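Local coordinates for protein thermospermine synthase (Medicago truncatula, PDB 6BQ6) that probably transfers an aminopropyl group from decarboxylated S-adenosylmethionine to spermidine, giving thermospermine and methylthioadenosine, at residues V215-A221 with D256-L262; H226-S231 with V305-L309; D83-Y87 with A249-Y254; A95-H99 with P267-S271. Numbering follows the deposited sequence.

Contact 1: V215-A221 with D256-L262; sequences VTQAGPA and DIWGWVL. With TER (N-(3-amino-propyl)-N-(5-aminopropyl)-1,4-diaminobutane), chain F.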
# COMPACT_ATOMS: atom_id res chain seq x y z
N VAL B 215 35.78 -7.69 -9.79
CA VAL B 215 34.38 -8.15 -9.71
C VAL B 215 33.53 -6.94 -9.33
O VAL B 215 33.92 -6.13 -8.47
CB VAL B 215 34.17 -9.33 -8.73
CG1 VAL B 215 34.66 -8.99 -7.33
CG2 VAL B 215 32.72 -9.80 -8.71
N THR B 216 32.36 -6.83 -9.94
CA THR B 216 31.40 -5.83 -9.54
C THR B 216 30.04 -6.49 -9.35
O THR B 216 29.64 -7.33 -10.16
CB THR B 216 31.32 -4.62 -10.53
OG1 THR B 216 30.40 -3.66 -10.01
CG2 THR B 216 30.90 -5.05 -11.92
N GLN B 217 29.27 -5.98 -8.39
CA GLN B 217 27.85 -6.18 -8.42
C GLN B 217 27.30 -5.54 -9.71
O GLN B 217 27.82 -4.55 -10.21
CB GLN B 217 27.20 -5.67 -7.17
CG GLN B 217 26.91 -4.17 -7.11
CD GLN B 217 25.59 -3.82 -7.77
OE1 GLN B 217 24.71 -4.66 -7.90
NE2 GLN B 217 25.49 -2.62 -8.29
N ALA B 218 26.27 -6.16 -10.27
CA ALA B 218 25.81 -5.75 -11.61
C ALA B 218 24.29 -5.69 -11.74
O ALA B 218 23.76 -5.82 -12.84
CB ALA B 218 26.45 -6.65 -12.62
N GLY B 219 23.61 -5.40 -10.64
CA GLY B 219 22.23 -5.11 -10.62
C GLY B 219 21.32 -6.28 -10.77
O GLY B 219 21.75 -7.43 -10.70
N PRO B 220 20.06 -5.97 -11.02
CA PRO B 220 19.12 -7.04 -11.26
C PRO B 220 19.54 -7.92 -12.41
O PRO B 220 20.03 -7.46 -13.44
CB PRO B 220 17.82 -6.29 -11.57
CG PRO B 220 17.96 -4.96 -10.93
CD PRO B 220 19.41 -4.64 -11.12
N ALA B 221 19.28 -9.21 -12.28
CA ALA B 221 19.64 -10.17 -13.33
C ALA B 221 18.50 -11.14 -13.68
O ALA B 221 18.72 -12.27 -14.12
CB ALA B 221 20.91 -10.87 -13.00
N ASP B 256 14.34 -10.52 -6.63
CA ASP B 256 14.85 -10.72 -7.95
C ASP B 256 16.09 -11.56 -7.86
O ASP B 256 16.64 -11.80 -6.76
CB ASP B 256 15.20 -9.39 -8.62
CG ASP B 256 15.03 -9.44 -10.16
OD1 ASP B 256 14.88 -10.55 -10.75
OD2 ASP B 256 15.10 -8.35 -10.74
N ILE B 257 16.46 -12.03 -9.02
CA ILE B 257 17.78 -12.58 -9.25
C ILE B 257 18.69 -11.33 -9.27
O ILE B 257 18.35 -10.31 -9.87
CB ILE B 257 17.84 -13.32 -10.59
CG1 ILE B 257 16.85 -14.47 -10.64
CG2 ILE B 257 19.23 -13.84 -10.84
CD1 ILE B 257 17.09 -15.53 -9.60
N TRP B 258 19.83 -11.42 -8.63
CA TRP B 258 20.85 -10.39 -8.69
C TRP B 258 22.09 -10.88 -9.45
O TRP B 258 22.39 -12.08 -9.49
CB TRP B 258 21.26 -9.99 -7.25
CG TRP B 258 21.62 -8.58 -7.19
CD1 TRP B 258 22.89 -8.01 -7.18
CD2 TRP B 258 20.71 -7.50 -7.27
NE1 TRP B 258 22.77 -6.64 -7.21
CE2 TRP B 258 21.46 -6.30 -7.29
CE3 TRP B 258 19.31 -7.42 -7.35
CZ2 TRP B 258 20.82 -5.04 -7.33
CZ3 TRP B 258 18.71 -6.15 -7.46
CH2 TRP B 258 19.47 -5.02 -7.45
N GLY B 259 22.85 -9.93 -10.01
CA GLY B 259 23.99 -10.30 -10.81
C GLY B 259 25.31 -9.71 -10.35
O GLY B 259 25.35 -8.69 -9.64
N TRP B 260 26.35 -10.36 -10.82
CA TRP B 260 27.74 -9.91 -10.63
C TRP B 260 28.50 -10.27 -11.86
O TRP B 260 28.10 -11.15 -12.65
CB TRP B 260 28.40 -10.65 -9.44
CG TRP B 260 27.64 -10.50 -8.17
CD1 TRP B 260 27.79 -9.53 -7.19
CD2 TRP B 260 26.58 -11.34 -7.71
NE1 TRP B 260 26.90 -9.71 -6.19
CE2 TRP B 260 26.11 -10.79 -6.49
CE3 TRP B 260 25.95 -12.49 -8.20
CZ2 TRP B 260 25.07 -11.36 -5.79
CZ3 TRP B 260 24.93 -13.02 -7.48
CH2 TRP B 260 24.47 -12.45 -6.31
N VAL B 261 29.61 -9.58 -12.08
CA VAL B 261 30.47 -9.89 -13.19
C VAL B 261 31.92 -9.93 -12.74
O VAL B 261 32.41 -8.94 -12.17
CB VAL B 261 30.32 -8.86 -14.32
CG1 VAL B 261 31.17 -9.23 -15.53
CG2 VAL B 261 28.85 -8.68 -14.75
N LEU B 262 32.61 -11.05 -13.05
CA LEU B 262 34.07 -11.17 -12.97
C LEU B 262 34.74 -10.73 -14.24
O LEU B 262 34.25 -11.03 -15.33
CB LEU B 262 34.52 -12.61 -12.78
CG LEU B 262 33.97 -13.40 -11.64
CD1 LEU B 262 34.56 -14.78 -11.62
CD2 LEU B 262 34.31 -12.68 -10.35
N1 TER F . 26.28 1.46 -1.39
C2 TER F . 26.67 0.12 -1.00
C3 TER F . 26.48 -0.84 -2.18
C4 TER F . 25.04 -1.09 -2.52
N5 TER F . 24.92 -2.19 -3.45
C6 TER F . 24.05 -3.30 -3.15
C7 TER F . 23.39 -3.85 -4.41
C8 TER F . 22.12 -4.58 -4.02
N9 TER F . 20.97 -3.71 -3.96
C10 TER F . 19.70 -4.28 -3.58
C11 TER F . 18.49 -3.59 -4.16
C12 TER F . 17.28 -4.50 -3.95
C13 TER F . 15.95 -3.80 -4.16
N14 TER F . 16.01 -2.89 -5.29

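Contact 2: H226-S231 with V305-L309; sequences HTEVFS and VRNSL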
# COMPACT_ATOMS: atom_id res chain seq x y z
N HIS B 226 17.23 -7.99 -16.22
CA HIS B 226 18.69 -7.99 -16.51
C HIS B 226 19.10 -6.93 -17.56
O HIS B 226 20.27 -6.60 -17.68
CB HIS B 226 19.22 -9.35 -16.98
CG HIS B 226 18.89 -9.66 -18.42
ND1 HIS B 226 17.71 -10.24 -18.81
CD2 HIS B 226 19.59 -9.41 -19.56
CE1 HIS B 226 17.67 -10.32 -20.14
NE2 HIS B 226 18.81 -9.83 -20.61
N THR B 227 18.15 -6.46 -18.38
CA THR B 227 18.53 -5.49 -19.40
C THR B 227 18.77 -4.08 -18.89
O THR B 227 19.33 -3.25 -19.63
CB THR B 227 17.46 -5.39 -20.50
OG1 THR B 227 16.25 -4.99 -19.90
CG2 THR B 227 17.28 -6.66 -21.21
N GLU B 228 18.34 -3.74 -17.68
CA GLU B 228 18.49 -2.35 -17.21
C GLU B 228 19.96 -2.03 -17.01
O GLU B 228 20.41 -0.99 -17.41
CB GLU B 228 17.82 -2.07 -15.86
CG GLU B 228 16.39 -2.51 -15.58
CD GLU B 228 16.24 -2.68 -14.06
OE1 GLU B 228 15.68 -3.73 -13.64
OE2 GLU B 228 16.77 -1.77 -13.29
N VAL B 229 20.68 -2.88 -16.31
CA VAL B 229 22.13 -2.63 -16.12
C VAL B 229 23.05 -3.84 -16.25
O VAL B 229 24.16 -3.69 -16.69
CB VAL B 229 22.47 -1.86 -14.86
CG1 VAL B 229 21.67 -0.55 -14.73
CG2 VAL B 229 22.36 -2.72 -13.63
N PHE B 230 22.58 -5.02 -15.89
CA PHE B 230 23.45 -6.22 -15.90
C PHE B 230 24.06 -6.45 -17.27
O PHE B 230 25.28 -6.61 -17.40
CB PHE B 230 22.61 -7.43 -15.46
CG PHE B 230 23.33 -8.75 -15.38
CD1 PHE B 230 24.32 -8.99 -14.44
CD2 PHE B 230 22.96 -9.81 -16.19
CE1 PHE B 230 24.93 -10.24 -14.34
CE2 PHE B 230 23.55 -11.07 -16.05
CZ PHE B 230 24.53 -11.29 -15.11
N SER B 231 23.24 -6.44 -18.33
CA SER B 231 23.82 -6.63 -19.65
C SER B 231 24.77 -5.52 -20.08
O SER B 231 25.77 -5.81 -20.73
CB SER B 231 22.76 -6.76 -20.73
OG SER B 231 21.86 -5.67 -20.67
N VAL B 305 18.85 -14.87 -21.37
CA VAL B 305 19.79 -13.92 -20.74
C VAL B 305 21.14 -14.04 -21.40
O VAL B 305 21.77 -13.03 -21.76
CB VAL B 305 19.87 -14.15 -19.20
CG1 VAL B 305 20.92 -13.24 -18.57
CG2 VAL B 305 18.55 -13.92 -18.53
N ARG B 306 21.60 -15.27 -21.64
CA ARG B 306 22.85 -15.48 -22.39
C ARG B 306 22.83 -14.74 -23.74
O ARG B 306 23.74 -14.03 -24.10
CB ARG B 306 23.07 -16.97 -22.63
CG ARG B 306 24.47 -17.43 -22.43
CD ARG B 306 24.66 -18.94 -22.56
NE ARG B 306 23.66 -19.73 -21.78
CZ ARG B 306 22.75 -20.56 -22.31
NH1 ARG B 306 22.69 -20.80 -23.62
NH2 ARG B 306 21.88 -21.17 -21.49
N ASN B 307 21.76 -14.89 -24.48
CA ASN B 307 21.71 -14.28 -25.80
C ASN B 307 21.61 -12.76 -25.74
O ASN B 307 22.23 -12.03 -26.56
CB ASN B 307 20.60 -14.94 -26.60
CG ASN B 307 20.93 -16.41 -26.95
OD1 ASN B 307 22.09 -16.85 -26.85
ND2 ASN B 307 19.93 -17.17 -27.38
N SER B 308 20.85 -12.27 -24.76
CA SER B 308 20.70 -10.84 -24.52
C SER B 308 22.05 -10.20 -24.17
O SER B 308 22.43 -9.15 -24.75
CB SER B 308 19.63 -10.64 -23.44
OG SER B 308 19.46 -9.30 -23.06
N LEU B 309 22.81 -10.85 -23.30
CA LEU B 309 24.18 -10.39 -22.99
C LEU B 309 25.09 -10.39 -24.20
O LEU B 309 25.77 -9.40 -24.45
CB LEU B 309 24.81 -11.19 -21.84
CG LEU B 309 24.67 -10.46 -20.50
CD1 LEU B 309 23.25 -10.18 -20.07
CD2 LEU B 309 25.40 -11.23 -19.42

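Contact 3: D83-Y87 with A249-Y254; sequences DEFIY and AHIPSY. With TER (N-(3-amino-propyl)-N-(5-aminopropyl)-1,4-diaminobutane), chain F.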
# COMPACT_ATOMS: atom_id res chain seq x y z
N ASP B 83 19.42 -13.01 4.53
CA ASP B 83 20.00 -13.42 3.29
C ASP B 83 21.12 -12.59 2.72
O ASP B 83 21.58 -12.91 1.60
CB ASP B 83 18.92 -13.67 2.20
CG ASP B 83 18.07 -12.47 1.87
OD1 ASP B 83 18.49 -11.33 2.11
OD2 ASP B 83 16.94 -12.66 1.35
N GLU B 84 21.61 -11.59 3.43
CA GLU B 84 22.77 -10.84 2.91
C GLU B 84 23.99 -11.72 2.64
O GLU B 84 24.80 -11.38 1.79
CB GLU B 84 23.11 -9.63 3.78
CG GLU B 84 23.50 -9.93 5.20
CD GLU B 84 24.97 -10.25 5.44
OE1 GLU B 84 25.32 -10.42 6.62
OE2 GLU B 84 25.78 -10.38 4.51
N PHE B 85 24.13 -12.82 3.38
CA PHE B 85 25.22 -13.78 3.15
C PHE B 85 25.28 -14.23 1.68
O PHE B 85 26.35 -14.50 1.15
CB PHE B 85 25.18 -14.96 4.13
CG PHE B 85 24.12 -16.00 3.82
CD1 PHE B 85 24.38 -17.04 3.00
CD2 PHE B 85 22.85 -15.89 4.36
CE1 PHE B 85 23.42 -18.00 2.71
CE2 PHE B 85 21.89 -16.84 4.08
CZ PHE B 85 22.16 -17.89 3.25
N ILE B 86 24.11 -14.34 1.02
CA ILE B 86 24.09 -14.76 -0.36
C ILE B 86 24.79 -13.69 -1.24
O ILE B 86 25.65 -14.05 -2.05
CB ILE B 86 22.67 -15.01 -0.86
CG1 ILE B 86 21.97 -16.04 0.01
CG2 ILE B 86 22.65 -15.46 -2.33
CD1 ILE B 86 20.54 -16.27 -0.38
N TYR B 87 24.39 -12.43 -1.10
CA TYR B 87 24.93 -11.37 -1.91
C TYR B 87 26.44 -11.26 -1.62
O TYR B 87 27.24 -11.13 -2.53
CB TYR B 87 24.21 -10.04 -1.59
CG TYR B 87 24.87 -8.86 -2.23
CD1 TYR B 87 24.51 -8.43 -3.52
CD2 TYR B 87 25.85 -8.15 -1.56
CE1 TYR B 87 25.16 -7.34 -4.10
CE2 TYR B 87 26.50 -7.09 -2.13
CZ TYR B 87 26.14 -6.68 -3.40
OH TYR B 87 26.78 -5.59 -3.97
N ALA B 249 22.30 -14.99 -8.93
CA ALA B 249 21.70 -15.81 -7.88
C ALA B 249 20.53 -15.09 -7.31
O ALA B 249 20.52 -13.89 -7.22
CB ALA B 249 22.74 -16.06 -6.78
N HIS B 250 19.53 -15.85 -6.87
CA HIS B 250 18.38 -15.25 -6.22
C HIS B 250 18.66 -14.76 -4.83
O HIS B 250 19.25 -15.49 -4.02
CB HIS B 250 17.30 -16.33 -6.14
CG HIS B 250 15.96 -15.84 -5.62
ND1 HIS B 250 15.37 -16.37 -4.50
CD2 HIS B 250 15.14 -14.86 -6.04
CE1 HIS B 250 14.25 -15.73 -4.24
NE2 HIS B 250 14.08 -14.81 -5.17
N ILE B 251 18.16 -13.56 -4.52
CA ILE B 251 18.22 -13.02 -3.18
C ILE B 251 16.77 -12.68 -2.74
O ILE B 251 16.16 -11.79 -3.25
CB ILE B 251 19.15 -11.83 -3.12
CG1 ILE B 251 20.60 -12.31 -3.45
CG2 ILE B 251 19.17 -11.22 -1.71
CD1 ILE B 251 21.45 -11.19 -3.90
N PRO B 252 16.20 -13.48 -1.85
CA PRO B 252 14.77 -13.37 -1.59
C PRO B 252 14.34 -11.98 -1.21
O PRO B 252 13.33 -11.51 -1.71
CB PRO B 252 14.54 -14.37 -0.44
CG PRO B 252 15.59 -15.37 -0.61
CD PRO B 252 16.78 -14.67 -1.21
N SER B 253 15.13 -11.29 -0.38
CA SER B 253 14.74 -9.96 0.09
C SER B 253 14.78 -8.92 -1.01
O SER B 253 14.15 -7.87 -0.89
CB SER B 253 15.62 -9.49 1.23
OG SER B 253 16.96 -9.42 0.88
N TYR B 254 15.53 -9.20 -2.08
CA TYR B 254 15.60 -8.32 -3.24
C TYR B 254 14.48 -8.51 -4.23
O TYR B 254 14.40 -7.72 -5.19
CB TYR B 254 16.97 -8.53 -3.92
CG TYR B 254 18.22 -8.07 -3.18
CD1 TYR B 254 18.20 -7.56 -1.87
CD2 TYR B 254 19.46 -8.17 -3.80
CE1 TYR B 254 19.35 -7.15 -1.24
CE2 TYR B 254 20.63 -7.77 -3.17
CZ TYR B 254 20.58 -7.26 -1.89
OH TYR B 254 21.74 -6.88 -1.29
N1 TER F . 26.28 1.46 -1.39
C2 TER F . 26.67 0.12 -1.00
C3 TER F . 26.48 -0.84 -2.18
C4 TER F . 25.04 -1.09 -2.52
N5 TER F . 24.92 -2.19 -3.45
C6 TER F . 24.05 -3.30 -3.15
C7 TER F . 23.39 -3.85 -4.41
C8 TER F . 22.12 -4.58 -4.02
N9 TER F . 20.97 -3.71 -3.96
C10 TER F . 19.70 -4.28 -3.58
C11 TER F . 18.49 -3.59 -4.16
C12 TER F . 17.28 -4.50 -3.95
C13 TER F . 15.95 -3.80 -4.16
N14 TER F . 16.01 -2.89 -5.29

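Contact 4: A95-H99 with P267-S271; sequences ALLHH and PLDLS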
# COMPACT_ATOMS: atom_id res chain seq x y z
N ALA B 95 35.66 -14.36 -7.15
CA ALA B 95 36.86 -13.62 -7.53
C ALA B 95 38.09 -14.11 -6.82
O ALA B 95 39.11 -14.45 -7.45
CB ALA B 95 36.68 -12.13 -7.31
N LEU B 96 38.04 -14.20 -5.50
CA LEU B 96 39.27 -14.55 -4.76
C LEU B 96 39.68 -16.00 -5.03
O LEU B 96 40.87 -16.32 -5.13
CB LEU B 96 39.14 -14.31 -3.28
CG LEU B 96 39.51 -12.88 -2.84
CD1 LEU B 96 38.55 -11.82 -3.37
CD2 LEU B 96 39.63 -12.83 -1.33
N LEU B 97 38.69 -16.88 -5.19
CA LEU B 97 39.01 -18.26 -5.45
C LEU B 97 39.63 -18.51 -6.83
O LEU B 97 40.37 -19.46 -6.99
CB LEU B 97 37.75 -19.14 -5.27
CG LEU B 97 37.23 -19.22 -3.84
CD1 LEU B 97 35.82 -19.79 -3.81
CD2 LEU B 97 38.17 -20.05 -2.95
N HIS B 98 39.32 -17.70 -7.82
CA HIS B 98 39.88 -17.83 -9.11
C HIS B 98 41.29 -17.27 -9.15
O HIS B 98 42.03 -17.60 -10.09
CB HIS B 98 39.03 -17.17 -10.17
CG HIS B 98 37.83 -17.99 -10.60
ND1 HIS B 98 36.67 -18.06 -9.89
CD2 HIS B 98 37.66 -18.81 -11.67
CE1 HIS B 98 35.82 -18.87 -10.49
NE2 HIS B 98 36.38 -19.32 -11.59
N HIS B 99 41.64 -16.47 -8.15
CA HIS B 99 42.97 -15.91 -8.05
C HIS B 99 43.94 -16.93 -7.44
O HIS B 99 43.57 -17.70 -6.54
CB HIS B 99 42.92 -14.68 -7.17
CG HIS B 99 44.10 -13.79 -7.38
ND1 HIS B 99 45.31 -14.05 -6.77
CD2 HIS B 99 44.28 -12.72 -8.17
CE1 HIS B 99 46.19 -13.15 -7.17
NE2 HIS B 99 45.61 -12.34 -8.04
N PRO B 267 42.83 -16.15 -17.36
CA PRO B 267 41.61 -16.97 -17.48
C PRO B 267 40.81 -17.15 -16.19
O PRO B 267 41.36 -17.09 -15.09
CB PRO B 267 42.14 -18.32 -17.96
CG PRO B 267 43.36 -17.96 -18.72
CD PRO B 267 44.00 -16.87 -17.88
N LEU B 268 39.50 -17.35 -16.36
CA LEU B 268 38.57 -17.55 -15.23
C LEU B 268 37.77 -18.83 -15.51
O LEU B 268 36.62 -18.78 -15.92
CB LEU B 268 37.65 -16.37 -15.11
CG LEU B 268 38.26 -15.00 -14.80
CD1 LEU B 268 37.28 -13.90 -15.19
CD2 LEU B 268 38.61 -14.93 -13.33
N ASP B 269 38.39 -19.97 -15.26
CA ASP B 269 37.85 -21.24 -15.73
C ASP B 269 38.33 -22.28 -14.76
O ASP B 269 39.42 -22.83 -14.89
CB ASP B 269 38.34 -21.57 -17.15
CG ASP B 269 39.87 -21.82 -17.23
OD1 ASP B 269 40.64 -21.24 -16.41
OD2 ASP B 269 40.32 -22.61 -18.10
N LEU B 270 37.57 -22.47 -13.71
CA LEU B 270 37.83 -23.48 -12.74
C LEU B 270 36.62 -24.35 -12.63
O LEU B 270 35.47 -23.90 -12.77
CB LEU B 270 38.16 -22.87 -11.40
CG LEU B 270 39.52 -22.19 -11.34
CD1 LEU B 270 39.68 -21.63 -9.95
CD2 LEU B 270 40.66 -23.16 -11.66
N SER B 271 36.87 -25.62 -12.35
CA SER B 271 35.78 -26.55 -12.17
C SER B 271 35.19 -26.36 -10.77
O SER B 271 35.84 -25.85 -9.87
CB SER B 271 36.31 -28.00 -12.34
OG SER B 271 37.18 -28.34 -11.27
O HOH W 1 34.96 -21.10 -13.10

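Contact 1: V215-A221 with D256-L262
Two antiparallel neighbours in the seven-stranded, Rossmann-like sheet of the spermidine/spermine synthase fold meet here, their segment axes 4.2 Å apart at 150°. Backbone bonds define the register: Thr216 and Val261 form a hydrogen-bonded pair (Thr216 N to Val261 O 3.1 Å, Val261 N to Thr216 O 3.0 Å), and Ala218 N donates to Gly259 O at 2.8 Å. Beyond this, Gly259 N to Gly219 O and Ala221 N to Ile257 O (both 2.8 Å) continue the ladder across a beta bulge that shifts the register by one between Gln217 and Pro220. Apolar contacts flank the ladder, with Val215 CG2 3.7 Å from Leu262 CD2 and Ala218 CB 3.8 Å from Val261 CG2. Gln217 and Trp258 line the thermospermine pocket. The indole is sandwiched: Pro220 CD makes a CH-pi contact over one face, 4.1 Å from the six-membered ring centroid, and the ligand covers the opposite face. Gln217 NE2 bonds Asp184, while its OE1 accepts from Gly219 N at 3.0 Å and from Trp258 NE1 at 2.9 Å.

Contact 2: H226-S231 with V305-L309
This is a mostly buried contact between a helix near the C-terminus, 303-311, and the turn that leads into helix 230-238, its centre about 17 Å from the centre of the chain and away from the annotated sites. One polar bond and a small apolar cluster hold it. His226 NE2 and Ser308 OG share a hydrogen bond of 2.6 Å, with an angle of 165° at the hydrogen, and His226 ND1 is bonded in turn to Gly222 O, so both imidazole nitrogens are engaged. Val305 CG2 lies over a face of the same ring, 4.1 Å from its centroid and 26° off the normal, a CH-pi contact. Leu309 reaches across to three residues of 226-231: its CD1 is 3.5 Å from Ser231 CB and 3.8 Å from His226 CD2, while its CD2 is 3.8 Å from Phe230 CE2. Val305 CG1 approaches the Phe230 ring edge, 4.2 Å from CE2. Phe230 also packs on Ala218 of strand 212-220, and both Phe230 and Leu309 touch Pro246 of strand 243-251, which ties helix 303-311 to the sheet.

Contact 3: D83-Y87 with A249-Y254
Tyr87 lays one ring face against the hydroxyl end of Tyr254, with Tyr87 CG 3.8 Å from Tyr254 OH; at the edge of the Tyr87 ring sits Ile251 CD1, which is also 3.8 Å from Tyr87 CB. Both tyrosines belong to the thermospermine pocket: Tyr254 CZ is 3.5 Å from ligand C10, which lies over a face of the Tyr254 ring, and Tyr87 OH is 3.7 Å from ligand C6. A second apolar patch forms around Ile86, whose CG2 is 3.9 Å from Ile251 CG1 and whose CD1 is 4.2 Å from Pro252 CD. Through these side chains the start of helix 84-98 packs on Ala249-Ile251 of strand 243-251, outermost in this chain's sheet, and on the 3-10 turn 252-254. Asp83 clamps that turn with both carboxylate oxygens: Ser253 OG donates to Asp83 OD1 at 2.7 Å, and Ser253 N donates to Asp83 OD2 at 2.9 Å. Ile223 of the second subunit packs on Ile86 and Pro252. The tyrosine hydroxyls bond outside the pair, Tyr254 OH to Gln78 O and Tyr87 OH to Asp181, the predicted proton acceptor. The chemistry is divided: the Asp83 carboxylate holds the turn, while the Tyr254 ring face and the Tyr87 hydroxyl end meet carbon atoms of the polyamine.

Contact 4: A95-H99 with P267-S271
Leu268 makes the first approach: its CD2 lies 3.9 Å from His98 CB and its backbone C 3.8 Å from His98 CD2. The Leu268 side chain also touches Ile213 of strand 212-220, which His98 contacts as well. At Asp269 the side chain points away and the backbone makes the approach: Asp269 N is 3.8 Å from His98 CD2, near the plane of the imidazole. The segment is the connection leaving strand 256-264, a strand of the Rossmann-like sheet, and it runs past the C-terminal end of helix 84-98, which lies against that sheet through Ala95 on Val177 and Val215. Leu270 comes next and turns toward the helix. Its CD1 stands over one face of the His98 ring, 4.2 Å from the centroid and 25° off the normal, a CH-pi contact, and is 3.7 Å from Leu97 O. A water bridges the segments, accepting from Leu270 N at 3.0 Å and hydrogen-bonded to His98 NE2 at 2.7 Å; no direct hydrogen bond joins them. On its other nitrogen, His98 ND1 bonds Pro94 O, one turn back in the helix. Ser271 then serves as N-cap of helix 272-282, its OG bonded to Glu274 N.

Contacts 1 and 3 build adjoining walls of the thermospermine pocket. Their centres are 11 Å apart, Gln217 CB lies 3.2 Å from Tyr87 OH, and a probable hydrogen bond from Trp258 N to Ala249 O (2.9 Å) joins their strands. The side chains of Tyr87 and Gln217 come within about 3 and 5 Å of that of Asp181, the predicted proton acceptor. Contact 2 backs contact 1, Phe230 CB being 3.3 Å from Ala218 O; its Phe230 side chain remains about 11 Å from the ligand. Contact 4 shares helix 84-98 with contact 3, at centres 22 Å apart, and meets contact 1 where Ala95 CB lies 3.7 Å from Val215 CG1.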